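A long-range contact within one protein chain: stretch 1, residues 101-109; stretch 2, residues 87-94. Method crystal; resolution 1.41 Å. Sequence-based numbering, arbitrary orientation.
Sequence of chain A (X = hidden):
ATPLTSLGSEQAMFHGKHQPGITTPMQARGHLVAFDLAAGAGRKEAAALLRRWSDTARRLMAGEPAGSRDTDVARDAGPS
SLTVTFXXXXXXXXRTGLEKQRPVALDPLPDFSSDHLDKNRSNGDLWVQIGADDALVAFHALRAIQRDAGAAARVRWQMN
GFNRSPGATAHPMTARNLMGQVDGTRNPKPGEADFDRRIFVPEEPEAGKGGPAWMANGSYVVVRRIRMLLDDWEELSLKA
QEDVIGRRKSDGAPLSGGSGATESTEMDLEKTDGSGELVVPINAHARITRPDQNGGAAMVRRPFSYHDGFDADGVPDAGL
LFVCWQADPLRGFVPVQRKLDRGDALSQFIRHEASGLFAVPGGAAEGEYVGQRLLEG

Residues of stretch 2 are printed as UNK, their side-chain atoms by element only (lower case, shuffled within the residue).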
# COMPACT_ATOMS: atom_id res chain seq x y z
N GLN A 101 10.81 -21.09 29.93
CA GLN A 101 9.50 -20.46 29.64
C GLN A 101 9.04 -20.57 28.16
O GLN A 101 7.97 -20.04 27.80
CB GLN A 101 9.56 -18.98 30.01
CG GLN A 101 9.84 -18.68 31.47
CD GLN A 101 8.77 -19.16 32.42
OE1 GLN A 101 7.63 -19.48 32.03
NE2 GLN A 101 9.13 -19.22 33.69
N ARG A 102 9.83 -21.24 27.32
CA ARG A 102 9.51 -21.38 25.90
C ARG A 102 8.34 -22.35 25.77
O ARG A 102 8.48 -23.51 26.18
CB ARG A 102 10.71 -21.93 25.14
CG ARG A 102 10.54 -21.89 23.63
CD ARG A 102 11.73 -22.51 22.93
NE ARG A 102 11.66 -23.97 23.04
CZ ARG A 102 12.41 -24.74 23.83
NH1 ARG A 102 13.38 -24.25 24.60
NH2 ARG A 102 12.20 -26.06 23.83
N PRO A 103 7.20 -21.91 25.20
CA PRO A 103 6.07 -22.87 25.08
C PRO A 103 6.37 -23.97 24.08
O PRO A 103 7.07 -23.73 23.08
CB PRO A 103 4.91 -21.99 24.61
CG PRO A 103 5.36 -20.54 24.79
CD PRO A 103 6.85 -20.58 24.67
N VAL A 104 5.84 -25.18 24.34
CA VAL A 104 5.92 -26.32 23.41
C VAL A 104 5.26 -25.91 22.07
O VAL A 104 5.66 -26.39 20.99
CB VAL A 104 5.22 -27.59 23.97
CG1 VAL A 104 5.11 -28.69 22.91
CG2 VAL A 104 5.97 -28.12 25.18
N ALA A 105 4.26 -25.05 22.17
CA ALA A 105 3.54 -24.56 20.98
C ALA A 105 4.43 -23.84 19.97
O ALA A 105 4.06 -23.74 18.80
CB ALA A 105 2.39 -23.66 21.37
N LEU A 106 5.58 -23.34 20.41
CA LEU A 106 6.54 -22.73 19.48
C LEU A 106 7.50 -23.70 18.81
O LEU A 106 8.37 -23.25 18.03
CB LEU A 106 7.35 -21.61 20.15
CG LEU A 106 6.59 -20.37 20.60
CD1 LEU A 106 7.59 -19.38 21.15
CD2 LEU A 106 5.79 -19.73 19.46
N ASP A 107 7.36 -25.00 19.05
CA ASP A 107 8.20 -25.97 18.36
C ASP A 107 8.10 -25.74 16.84
O ASP A 107 7.02 -25.39 16.35
CB ASP A 107 7.81 -27.42 18.66
CG ASP A 107 8.20 -27.88 20.06
OD1 ASP A 107 8.91 -27.15 20.78
OD2 ASP A 107 7.75 -28.99 20.42
N PRO A 108 9.22 -25.91 16.12
CA PRO A 108 9.22 -25.52 14.69
C PRO A 108 8.12 -26.20 13.88
O PRO A 108 7.81 -27.37 14.09
CB PRO A 108 10.60 -25.97 14.19
CG PRO A 108 11.21 -26.77 15.30
CD PRO A 108 10.56 -26.31 16.56
N LEU A 109 7.55 -25.46 12.92
CA LEU A 109 6.55 -26.01 12.03
C LEU A 109 7.19 -27.12 11.20
O LEU A 109 8.40 -27.11 11.01
CB LEU A 109 5.99 -24.92 11.10
CG LEU A 109 5.28 -23.73 11.77
CD1 LEU A 109 5.05 -22.54 10.82
CD2 LEU A 109 3.96 -24.16 12.38
N UNK A 87 4.52 -10.33 19.33
CA UNK A 87 4.79 -11.75 19.59
C UNK A 87 6.26 -12.08 19.75
O UNK A 87 7.13 -11.27 19.40
N UNK A 88 6.52 -13.27 20.29
CA UNK A 88 7.85 -13.81 20.52
C UNK A 88 8.05 -15.11 19.75
O UNK A 88 7.17 -16.00 19.79
c UNK A 88 8.67 -11.00 24.08
c UNK A 88 8.89 -12.12 23.30
c UNK A 88 7.83 -12.92 22.90
c UNK A 88 6.31 -11.44 24.06
c UNK A 88 8.07 -14.09 22.03
c UNK A 88 6.55 -12.55 23.28
c UNK A 88 7.38 -10.66 24.46
N UNK A 89 9.18 -15.26 19.07
CA UNK A 89 9.49 -16.45 18.29
C UNK A 89 10.25 -17.45 19.16
O UNK A 89 10.75 -17.09 20.24
N UNK A 90 10.36 -18.67 18.64
CA UNK A 90 11.14 -19.74 19.26
C UNK A 90 12.55 -19.29 19.64
O UNK A 90 12.99 -19.54 20.78
c UNK A 90 11.87 -22.15 18.86
c UNK A 90 11.18 -20.95 18.31
c UNK A 90 11.37 -23.29 19.40
n UNK A 90 12.44 -24.11 19.69
c UNK A 90 13.55 -23.49 19.33
n UNK A 90 13.24 -22.32 18.81
N UNK A 91 13.22 -18.57 18.73
CA UNK A 91 14.61 -18.15 18.93
C UNK A 91 14.78 -17.17 20.09
O UNK A 91 15.84 -17.12 20.69
o UNK A 91 14.37 -16.48 17.20
c UNK A 91 15.17 -17.56 17.64
N UNK A 92 13.75 -16.40 20.42
CA UNK A 92 13.85 -15.40 21.48
C UNK A 92 14.36 -15.95 22.83
O UNK A 92 15.13 -15.28 23.54
c UNK A 92 12.74 -12.39 22.45
c UNK A 92 12.33 -11.72 24.73
c UNK A 92 12.00 -13.03 25.04
c UNK A 92 12.68 -11.39 23.43
c UNK A 92 12.47 -14.78 21.70
c UNK A 92 12.43 -13.72 22.76
c UNK A 92 12.04 -14.02 24.07
N UNK A 93 13.92 -17.17 23.16
CA UNK A 93 14.04 -17.70 24.53
C UNK A 93 15.49 -18.12 24.82
O UNK A 93 16.00 -17.87 25.92
c UNK A 93 10.97 -18.11 23.36
c UNK A 93 10.89 -17.83 25.74
c UNK A 93 12.98 -18.82 24.73
c UNK A 93 9.02 -17.13 24.38
c UNK A 93 9.62 -17.29 25.65
c UNK A 93 9.71 -17.56 23.25
c UNK A 93 11.57 -18.29 24.62
N UNK A 94 16.17 -18.70 23.83
CA UNK A 94 17.61 -19.01 23.94
C UNK A 94 18.55 -17.79 23.93
O UNK A 94 19.74 -17.93 24.30
O HOH W 1 11.85 -26.89 20.24

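Position 87 has backbone atoms alone, and nothing of stretch 1 comes near it; with no side-chain atom to place, the residue is glycine, Gly87, part of the strand that opens this stretch.

Position 88 carries seven carbons, one of them linking the backbone to a flat ring of six. No oxygen sits on the ring, which excludes tyrosine and identifies Phe88. Its CA-to-CB bond points sideways and the ring leads away from stretch 1, so the contact here falls to the backbone: Phe88 O lies 3.7 Å from Leu106 CD1.

Position 89 again lacks a side chain and is glycine. Leu106 CD1 approaches its backbone, 3.8 Å from Gly89 C. Gly89 O accepts a hydrogen bond from the backbone N of position 92 at 3.1 Å.

At position 90 a single carbon leads to a five-membered ring of three carbons and two nitrogens, an imidazole, which makes the residue histidine. The side chain of His90 starts sideways, but its ring, with chi1 in the t well, comes close to stretch 1. Arg102 CD lies over one face, 3.8 Å from the centroid of the His90 ring, in a CH-pi contact, while Leu106 O stands 3.3 Å from His90 CD2. The approach of His90 NE2 to Arg102 NE, at 3.4 Å, has too poor an angle for a hydrogen bond. Instead, His90 NE2 is hydrogen-bonded to a water at 2.9 Å, and the same water donates to Asp107 OD1 at 3.0 Å, bridging the two stretches.

Position 91 holds one carbon and one oxygen, the short hydroxyl side chain of serine. Ser91 points away from stretch 1, and its OG is hydrogen-bonded elsewhere in the structure.

Position 92 has one carbon followed by a ring of six carbons, hence phenylalanine. The Phe92 side chain makes no contact with stretch 1; its closest approach is 6.7 Å, from Phe92 CB to Leu106 CD1.

Position 93 has the same seven-carbon pattern, but here the CA-to-CB bond points toward stretch 1; this is Phe93, with chi1 in the m well. Arg102 CA sits over a face of its ring, 4.0 Å from the centroid of Phe93, and Pro103 CD also lies over a face, 4.1 Å from Phe93 CZ. Leu106 CD1 packs against Phe93 CE1 at 3.5 Å.

Position 94 has no side-chain atoms and is glycine; Gly94 makes no contact with stretch 1.

The contact works through packing, with no direct hydrogen bond between the stretches, and buries 378 Å² in total. A 3-10 segment at 104-106, supported by the bond from Leu106 N to Pro103 O at 3.1 Å, presents the Leu106 side chain toward stretch 2, where its CD1 meets both the backbone at 88-89 and the Phe93 ring. Arg102 spans both aromatic rings, placing CA over Phe93 and CD over His90, and the water between His90 and Asp107 adds a polar link to this largely apolar arrangement.

Stretch 2, residues 87-94: GFGHSFFG
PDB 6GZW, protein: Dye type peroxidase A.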